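Local coordinates for hypothetical protein (Ruminococcus gnavus, PDB 4QAN) that is of unknown function but adopts a cystatin-like fold as a divergent member of the NTF2-like superfamily and binds magnesium, at residues F87-A92 with E262-L267; Y272-T277 with G327-N332. All coordinates share one frame; numbering follows the deposited sequence.

How the interactions relate
Helix 254-275 takes part in both interactions, meeting a different partner at each of two places along its length. In interaction 1 its middle, residues 262-267, packs on the start of helix 87-108; the centre of this contact lies about 5 Å from the centre of the chain. Interaction 2 follows in sequence and lies about 17 Å away, centre to centre; there the C-terminal end of the helix, through Phe274 and Leu275, meets strand 322-331 of the mixed sheet. The nearest atoms of the two contacts are about 5 Å apart and do not touch. One helix thus links helix 87-108, earlier in the chain, to the later mixed sheet within this single-chain assembly.

Interaction 1 of 2, residues F87-A92 with E262-L267; sequences FPLTSA and EYAKEL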
ATOM      1  N   PHE A  87      -5.375  -2.670  -8.283  1.00 28.31           N
ATOM      2  CA  PHE A  87      -5.458  -3.493  -7.074  1.00 29.82           C
ATOM      3  C   PHE A  87      -4.108  -3.807  -6.435  1.00 28.26           C
ATOM      4  O   PHE A  87      -3.919  -3.584  -5.248  1.00 27.26           O
ATOM      5  CB  PHE A  87      -6.275  -4.785  -7.323  1.00 32.09           C
ATOM      6  CG  PHE A  87      -6.313  -5.723  -6.132  1.00 38.82           C
ATOM      7  CD1 PHE A  87      -7.303  -5.611  -5.159  1.00 39.95           C
ATOM      8  CD2 PHE A  87      -5.342  -6.707  -5.975  1.00 42.82           C
ATOM      9  CE1 PHE A  87      -7.321  -6.459  -4.052  1.00 39.92           C
ATOM     10  CE2 PHE A  87      -5.358  -7.565  -4.877  1.00 42.73           C
ATOM     11  CZ  PHE A  87      -6.348  -7.438  -3.915  1.00 41.18           C
ATOM     12  N   PRO A  88      -3.155  -4.336  -7.207  1.00 26.68           N
ATOM     13  CA  PRO A  88      -1.898  -4.635  -6.509  1.00 26.91           C
ATOM     14  C   PRO A  88      -1.230  -3.416  -5.848  1.00 26.95           C
ATOM     15  O   PRO A  88      -0.550  -3.574  -4.822  1.00 25.57           O
ATOM     16  CB  PRO A  88      -1.015  -5.211  -7.619  1.00 27.85           C
ATOM     17  CG  PRO A  88      -1.997  -5.730  -8.657  1.00 28.28           C
ATOM     18  CD  PRO A  88      -3.128  -4.745  -8.621  1.00 26.18           C
ATOM     19  N   LEU A  89      -1.404  -2.216  -6.411  1.00 26.80           N
ATOM     20  CA  LEU A  89      -0.808  -1.021  -5.793  1.00 28.69           C
ATOM     21  C   LEU A  89      -1.506  -0.681  -4.470  1.00 29.44           C
ATOM     22  O   LEU A  89      -0.857  -0.318  -3.505  1.00 31.41           O
ATOM     23  CB  LEU A  89      -0.854   0.182  -6.740  1.00 31.30           C
ATOM     24  CG  LEU A  89      -0.258  -0.015  -8.134  1.00 32.91           C
ATOM     25  CD1 LEU A  89       0.040   1.333  -8.787  1.00 34.30           C
ATOM     26  CD2 LEU A  89       1.015  -0.851  -8.071  1.00 36.54           C
ATOM     27  N   THR A  90      -2.825  -0.854  -4.442  1.00 29.38           N
ATOM     28  CA  THR A  90      -3.646  -0.482  -3.315  1.00 29.92           C
ATOM     29  C   THR A  90      -3.415  -1.484  -2.193  1.00 30.10           C
ATOM     30  O   THR A  90      -3.162  -1.089  -1.049  1.00 28.02           O
ATOM     31  CB  THR A  90      -5.148  -0.402  -3.687  1.00 29.82           C
ATOM     32  OG1 THR A  90      -5.338   0.491  -4.796  1.00 30.28           O
ATOM     33  CG2 THR A  90      -5.965   0.127  -2.529  1.00 34.08           C
ATOM     34  N   SER A  91      -3.450  -2.769  -2.531  1.00 31.76           N
ATOM     35  CA  SER A  91      -3.159  -3.825  -1.551  1.00 32.66           C
ATOM     36  C   SER A  91      -1.791  -3.637  -0.918  1.00 30.06           C
ATOM     37  O   SER A  91      -1.662  -3.705   0.298  1.00 33.58           O
ATOM     38  CB  SER A  91      -3.242  -5.219  -2.167  1.00 30.07           C
ATOM     39  OG  SER A  91      -2.653  -6.180  -1.298  1.00 26.72           O
ATOM     40  N   ALA A  92      -0.787  -3.381  -1.741  1.00 32.31           N
ATOM     41  CA  ALA A  92       0.571  -3.239  -1.247  1.00 28.39           C
ATOM     42  C   ALA A  92       0.758  -2.016  -0.373  1.00 29.97           C
ATOM     43  O   ALA A  92       1.438  -2.102   0.642  1.00 29.95           O
ATOM     44  CB  ALA A  92       1.560  -3.238  -2.394  1.00 27.99           C
ATOM     45  N   GLU A 262       6.337   0.839  -0.584  1.00 28.17           N
ATOM     46  CA  GLU A 262       7.014   2.049  -1.095  1.00 34.91           C
ATOM     47  C   GLU A 262       7.132   2.046  -2.620  1.00 31.90           C
ATOM     48  O   GLU A 262       6.937   3.071  -3.276  1.00 32.29           O
ATOM     49  CB  GLU A 262       8.447   2.177  -0.538  1.00 38.89           C
ATOM     50  CG  GLU A 262       8.566   2.495   0.931  1.00 53.79           C
ATOM     51  CD  GLU A 262       8.277   3.954   1.250  1.00 76.57           C
ATOM     52  OE1 GLU A 262       7.803   4.697   0.356  1.00 78.15           O
ATOM     53  OE2 GLU A 262       8.525   4.359   2.410  1.00 98.31           O
ATOM     54  N   TYR A 263       7.498   0.906  -3.193  1.00 32.21           N
ATOM     55  CA  TYR A 263       7.687   0.889  -4.642  1.00 34.16           C
ATOM     56  C   TYR A 263       6.332   1.070  -5.331  1.00 31.33           C
ATOM     57  O   TYR A 263       6.237   1.776  -6.329  1.00 31.79           O
ATOM     58  CB  TYR A 263       8.410  -0.370  -5.124  1.00 30.95           C
ATOM     59  CG  TYR A 263       8.790  -0.292  -6.590  1.00 34.58           C
ATOM     60  CD1 TYR A 263       9.870   0.487  -7.010  1.00 38.25           C
ATOM     61  CD2 TYR A 263       8.059  -0.983  -7.562  1.00 37.31           C
ATOM     62  CE1 TYR A 263      10.214   0.575  -8.348  1.00 40.36           C
ATOM     63  CE2 TYR A 263       8.400  -0.912  -8.904  1.00 42.49           C
ATOM     64  CZ  TYR A 263       9.479  -0.126  -9.293  1.00 46.94           C
ATOM     65  OH  TYR A 263       9.843  -0.053 -10.618  1.00 44.19           O
ATOM     66  N   ALA A 264       5.293   0.454  -4.768  1.00 25.01           N
ATOM     67  CA  ALA A 264       3.940   0.643  -5.242  1.00 28.26           C
ATOM     68  C   ALA A 264       3.562   2.131  -5.273  1.00 25.90           C
ATOM     69  O   ALA A 264       2.917   2.607  -6.221  1.00 23.47           O
ATOM     70  CB  ALA A 264       2.959  -0.127  -4.382  1.00 26.47           C
ATOM     71  N   LYS A 265       3.932   2.833  -4.214  1.00 24.23           N
ATOM     72  CA  LYS A 265       3.715   4.253  -4.146  1.00 26.67           C
ATOM     73  C   LYS A 265       4.436   5.003  -5.253  1.00 26.77           C
ATOM     74  O   LYS A 265       3.843   5.922  -5.834  1.00 26.55           O
ATOM     75  CB  LYS A 265       4.147   4.806  -2.795  1.00 28.18           C
ATOM     76  CG  LYS A 265       3.646   6.218  -2.600  1.00 28.91           C
ATOM     77  CD  LYS A 265       3.966   6.776  -1.240  1.00 34.82           C
ATOM     78  CE  LYS A 265       3.392   8.181  -1.154  1.00 35.75           C
ATOM     79  NZ  LYS A 265       3.764   8.820   0.116  1.00 41.70           N
ATOM     80  N   GLU A 266       5.698   4.640  -5.519  1.00 29.16           N
ATOM     81  CA  GLU A 266       6.505   5.279  -6.593  1.00 30.23           C
ATOM     82  C   GLU A 266       5.908   5.002  -7.965  1.00 29.45           C
ATOM     83  O   GLU A 266       5.925   5.866  -8.856  1.00 32.64           O
ATOM     84  CB  GLU A 266       7.947   4.727  -6.673  1.00 37.19           C
ATOM     85  CG  GLU A 266       8.939   5.075  -5.572  1.00 44.70           C
ATOM     86  CD  GLU A 266      10.300   4.339  -5.745  1.00 59.27           C
ATOM     87  OE1 GLU A 266      11.028   4.482  -6.794  1.00 35.56           O
ATOM     88  OE2 GLU A 266      10.663   3.603  -4.794  1.00 69.20           O
ATOM     89  N   LEU A 267       5.433   3.776  -8.146  1.00 27.15           N
ATOM     90  CA  LEU A 267       4.811   3.356  -9.392  1.00 28.82           C
ATOM     91  C   LEU A 267       3.518   4.148  -9.610  1.00 28.92           C
ATOM     92  O   LEU A 267       3.363   4.837 -10.633  1.00 27.03           O
ATOM     93  CB  LEU A 267       4.568   1.841  -9.372  1.00 27.76           C
ATOM     94  CG  LEU A 267       3.774   1.171 -10.502  1.00 34.16           C
ATOM     95  CD1 LEU A 267       4.131   1.731 -11.863  1.00 33.91           C
ATOM     96  CD2 LEU A 267       3.974  -0.343 -10.494  1.00 34.20           C
TER
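Leu89 and Leu267 cross at about a right angle, with CD2 of Leu89 3.9 Å from CD2 of Leu267. The other Leu89 methyl, CD1, lies 4.1 Å from CG of Leu267, so both branches reach Leu267, and CD2 also touches CB of Ala264 at 4.2 Å. With its CG anti to the backbone N (chi1 173°), Leu267 carries its branched end over to Leu89. The backbones come close beside this pair: CB of Ala264 rests 3.9 Å from CB of Ala92 and equally near the carbonyl O of Leu89. Two alanines allow the helix axes to approach to 8.6 Å, their N-to-C directions 136° apart. Leu237 of helix 237-242 adds to the packing on Leu89, while Phe228 and Ile232 of helix 221-234 cover Leu267. The far side of helix 254-275 is looser and polar: Glu262 is exposed, and Lys265, partly exposed, forms a salt bridge with Asp75. Were Leu89 cut back to alanine, CD2 of Leu267 would probably lose its methyl partner and a gap would open beside Ala264. No hydrogen bond spans the two segments, which implies that they are joined by apolar packing, with charged groups kept to the outer side.

Interaction 2 of 2, residues Y272-T277 with G327-N332; sequences YGFLGT and GLYSYN
Phe274 reaches from the last turn of helix 254-275 between two tyrosines of strand 322-331 and meets each differently. Against Tyr329 it forms a T-shaped pair: its edge points at the tyrosine face, with CZ of Phe274 3.8 Å above the plane and over the ring centre, and the planes are 62° apart. Tyr331 is turned another way. Its ring is tilted 30° from that of Phe274 and slid aside, so the two rings barely overlap, and the centre of its face is taken instead by CB of Phe274, a CH-pi contact 4.0 Å from the Tyr331 ring centroid. CG of Tyr331 is anti to the backbone N (chi1 174°), which extends the ring back alongside the helix end, where CE2 of Tyr331 lies 3.4 Å from the carbonyl O of Phe274. Farther out, CD2 of Leu275 approaches OH of Tyr331 at 3.5 Å.

This aromatic cluster joins a helix to the sheet it packs on, as in the cystatin-like fold; Tyr336, edge-to-face with Phe274, extends it, and Leu305 of the adjacent strand packs against all three side chains. The helix ends here in a Schellman motif with Gly276, at positive phi, as its C-prime residue. Tyr272 O accepts both N of Thr277, at 2.8 Å, and OG1 of Thr277, at 3.2 Å, from the same face of its carbonyl plane. On the sheet side, Tyr329 OH hydrogen-bonds to Thr338 and Tyr340. ND2 of Asn332 sits 3.2 Å above the Tyr331 ring plane, on the face opposite CB of Phe274, and hydrogen-bonds to Tyr301 O.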
ATOM      1  N   TYR A 272       0.364   8.528 -12.062  1.00 27.71           N
ATOM      2  CA  TYR A 272      -0.357   9.782 -11.833  1.00 29.10           C
ATOM      3  C   TYR A 272       0.305  10.888 -12.650  1.00 28.30           C
ATOM      4  O   TYR A 272      -0.370  11.805 -13.134  1.00 27.01           O
ATOM      5  CB  TYR A 272      -0.386  10.144 -10.343  1.00 29.84           C
ATOM      6  CG  TYR A 272      -1.379   9.356  -9.480  1.00 27.89           C
ATOM      7  CD1 TYR A 272      -2.049   8.220  -9.960  1.00 27.88           C
ATOM      8  CD2 TYR A 272      -1.641   9.758  -8.181  1.00 26.79           C
ATOM      9  CE1 TYR A 272      -2.939   7.531  -9.156  1.00 28.58           C
ATOM     10  CE2 TYR A 272      -2.514   9.061  -7.367  1.00 27.84           C
ATOM     11  CZ  TYR A 272      -3.159   7.958  -7.857  1.00 26.61           C
ATOM     12  OH  TYR A 272      -4.031   7.298  -7.037  1.00 28.47           O
ATOM     13  N   GLY A 273       1.617  10.789 -12.835  1.00 28.75           N
ATOM     14  CA  GLY A 273       2.344  11.749 -13.680  1.00 30.86           C
ATOM     15  C   GLY A 273       1.845  11.758 -15.121  1.00 33.53           C
ATOM     16  O   GLY A 273       1.662  12.827 -15.720  1.00 33.80           O
ATOM     17  N   PHE A 274       1.635  10.570 -15.688  1.00 33.57           N
ATOM     18  CA  PHE A 274       1.120  10.452 -17.066  1.00 35.38           C
ATOM     19  C   PHE A 274      -0.352  10.865 -17.121  1.00 35.51           C
ATOM     20  O   PHE A 274      -0.805  11.431 -18.105  1.00 38.33           O
ATOM     21  CB  PHE A 274       1.262   9.024 -17.612  1.00 33.32           C
ATOM     22  CG  PHE A 274       2.683   8.579 -17.810  1.00 32.54           C
ATOM     23  CD1 PHE A 274       3.496   9.194 -18.742  1.00 35.48           C
ATOM     24  CD2 PHE A 274       3.195   7.503 -17.091  1.00 32.00           C
ATOM     25  CE1 PHE A 274       4.800   8.771 -18.930  1.00 34.58           C
ATOM     26  CE2 PHE A 274       4.504   7.081 -17.273  1.00 31.54           C
ATOM     27  CZ  PHE A 274       5.302   7.713 -18.202  1.00 33.46           C
ATOM     28  N   LEU A 275      -1.090  10.577 -16.060  1.00 36.12           N
ATOM     29  CA  LEU A 275      -2.481  10.988 -15.967  1.00 36.96           C
ATOM     30  C   LEU A 275      -2.667  12.480 -15.703  1.00 38.97           C
ATOM     31  O   LEU A 275      -3.785  12.981 -15.801  1.00 41.63           O
ATOM     32  CB  LEU A 275      -3.176  10.207 -14.865  1.00 36.83           C
ATOM     33  CG  LEU A 275      -3.326   8.710 -15.116  1.00 38.44           C
ATOM     34  CD1 LEU A 275      -3.667   7.972 -13.823  1.00 38.53           C
ATOM     35  CD2 LEU A 275      -4.388   8.471 -16.166  1.00 37.95           C
ATOM     36  N   GLY A 276      -1.598  13.189 -15.345  1.00 36.58           N
ATOM     37  CA  GLY A 276      -1.703  14.609 -14.986  1.00 34.35           C
ATOM     38  C   GLY A 276      -2.268  14.892 -13.595  1.00 34.29           C
ATOM     39  O   GLY A 276      -2.821  15.944 -13.357  1.00 35.58           O
ATOM     40  N   THR A 277      -2.098  13.976 -12.657  1.00 36.43           N
ATOM     41  CA  THR A 277      -2.741  14.093 -11.354  1.00 36.17           C
ATOM     42  C   THR A 277      -1.782  13.994 -10.187  1.00 36.05           C
ATOM     43  O   THR A 277      -2.227  13.966  -9.044  1.00 38.89           O
ATOM     44  CB  THR A 277      -3.734  12.952 -11.146  1.00 34.29           C
ATOM     45  OG1 THR A 277      -3.053  11.710 -11.316  1.00 30.67           O
ATOM     46  CG2 THR A 277      -4.886  13.054 -12.103  1.00 38.25           C
ATOM     47  N   GLY A 327      13.846   6.665 -19.659  1.00 39.21           N
ATOM     48  CA  GLY A 327      12.754   6.133 -20.473  1.00 36.31           C
ATOM     49  C   GLY A 327      12.152   7.282 -21.271  1.00 35.04           C
ATOM     50  O   GLY A 327      11.873   8.346 -20.713  1.00 34.57           O
ATOM     51  N   LEU A 328      11.996   7.088 -22.577  1.00 35.46           N
ATOM     52  CA  LEU A 328      11.305   8.053 -23.435  1.00 38.47           C
ATOM     53  C   LEU A 328      10.007   7.406 -23.901  1.00 39.00           C
ATOM     54  O   LEU A 328      10.022   6.274 -24.388  1.00 39.93           O
ATOM     55  CB  LEU A 328      12.180   8.440 -24.629  1.00 38.79           C
ATOM     56  CG  LEU A 328      11.570   9.374 -25.669  1.00 39.58           C
ATOM     57  CD1 LEU A 328      11.311  10.735 -25.055  1.00 40.97           C
ATOM     58  CD2 LEU A 328      12.478   9.506 -26.888  1.00 42.48           C
ATOM     59  N   TYR A 329       8.888   8.113 -23.725  1.00 36.11           N
ATOM     60  CA  TYR A 329       7.565   7.514 -23.878  1.00 35.73           C
ATOM     61  C   TYR A 329       6.667   8.281 -24.834  1.00 37.47           C
ATOM     62  O   TYR A 329       6.878   9.457 -25.094  1.00 35.48           O
ATOM     63  CB  TYR A 329       6.817   7.474 -22.536  1.00 35.50           C
ATOM     64  CG  TYR A 329       7.538   6.815 -21.379  1.00 33.80           C
ATOM     65  CD1 TYR A 329       8.536   7.487 -20.696  1.00 32.68           C
ATOM     66  CD2 TYR A 329       7.193   5.540 -20.951  1.00 35.32           C
ATOM     67  CE1 TYR A 329       9.185   6.907 -19.645  1.00 32.52           C
ATOM     68  CE2 TYR A 329       7.828   4.948 -19.874  1.00 34.26           C
ATOM     69  CZ  TYR A 329       8.834   5.644 -19.226  1.00 35.53           C
ATOM     70  OH  TYR A 329       9.499   5.096 -18.161  1.00 32.26           O
ATOM     71  N   SER A 330       5.656   7.580 -25.333  1.00 35.98           N
ATOM     72  CA  SER A 330       4.439   8.194 -25.837  1.00 35.76           C
ATOM     73  C   SER A 330       3.307   7.648 -24.981  1.00 34.84           C
ATOM     74  O   SER A 330       3.031   6.444 -24.995  1.00 37.10           O
ATOM     75  CB  SER A 330       4.194   7.850 -27.314  1.00 35.63           C
ATOM     76  OG  SER A 330       2.873   8.215 -27.719  1.00 35.03           O
ATOM     77  N   TYR A 331       2.677   8.528 -24.214  1.00 35.09           N
ATOM     78  CA  TYR A 331       1.464   8.189 -23.488  1.00 35.35           C
ATOM     79  C   TYR A 331       0.310   8.794 -24.253  1.00 35.00           C
ATOM     80  O   TYR A 331       0.068   9.996 -24.160  1.00 37.80           O
ATOM     81  CB  TYR A 331       1.467   8.744 -22.054  1.00 33.66           C
ATOM     82  CG  TYR A 331       0.142   8.506 -21.349  1.00 37.09           C
ATOM     83  CD1 TYR A 331      -0.231   7.220 -20.956  1.00 35.72           C
ATOM     84  CD2 TYR A 331      -0.759   9.546 -21.110  1.00 35.57           C
ATOM     85  CE1 TYR A 331      -1.437   6.982 -20.323  1.00 34.91           C
ATOM     86  CE2 TYR A 331      -1.974   9.306 -20.480  1.00 35.57           C
ATOM     87  CZ  TYR A 331      -2.304   8.021 -20.089  1.00 35.75           C
ATOM     88  OH  TYR A 331      -3.514   7.745 -19.473  1.00 37.90           O
ATOM     89  N   ASN A 332      -0.398   7.966 -25.006  1.00 37.88           N
ATOM     90  CA  ASN A 332      -1.507   8.423 -25.859  1.00 39.86           C
ATOM     91  C   ASN A 332      -1.137   9.629 -26.715  1.00 41.61           C
ATOM     92  O   ASN A 332      -1.929  10.561 -26.889  1.00 48.41           O
ATOM     93  CB  ASN A 332      -2.751   8.707 -25.017  1.00 40.92           C
ATOM     94  CG  ASN A 332      -3.296   7.453 -24.370  1.00 44.11           C
ATOM     95  OD1 ASN A 332      -4.295   6.879 -24.824  1.00 40.33           O
ATOM     96  ND2 ASN A 332      -2.605   6.982 -23.334  1.00 45.05           N
TER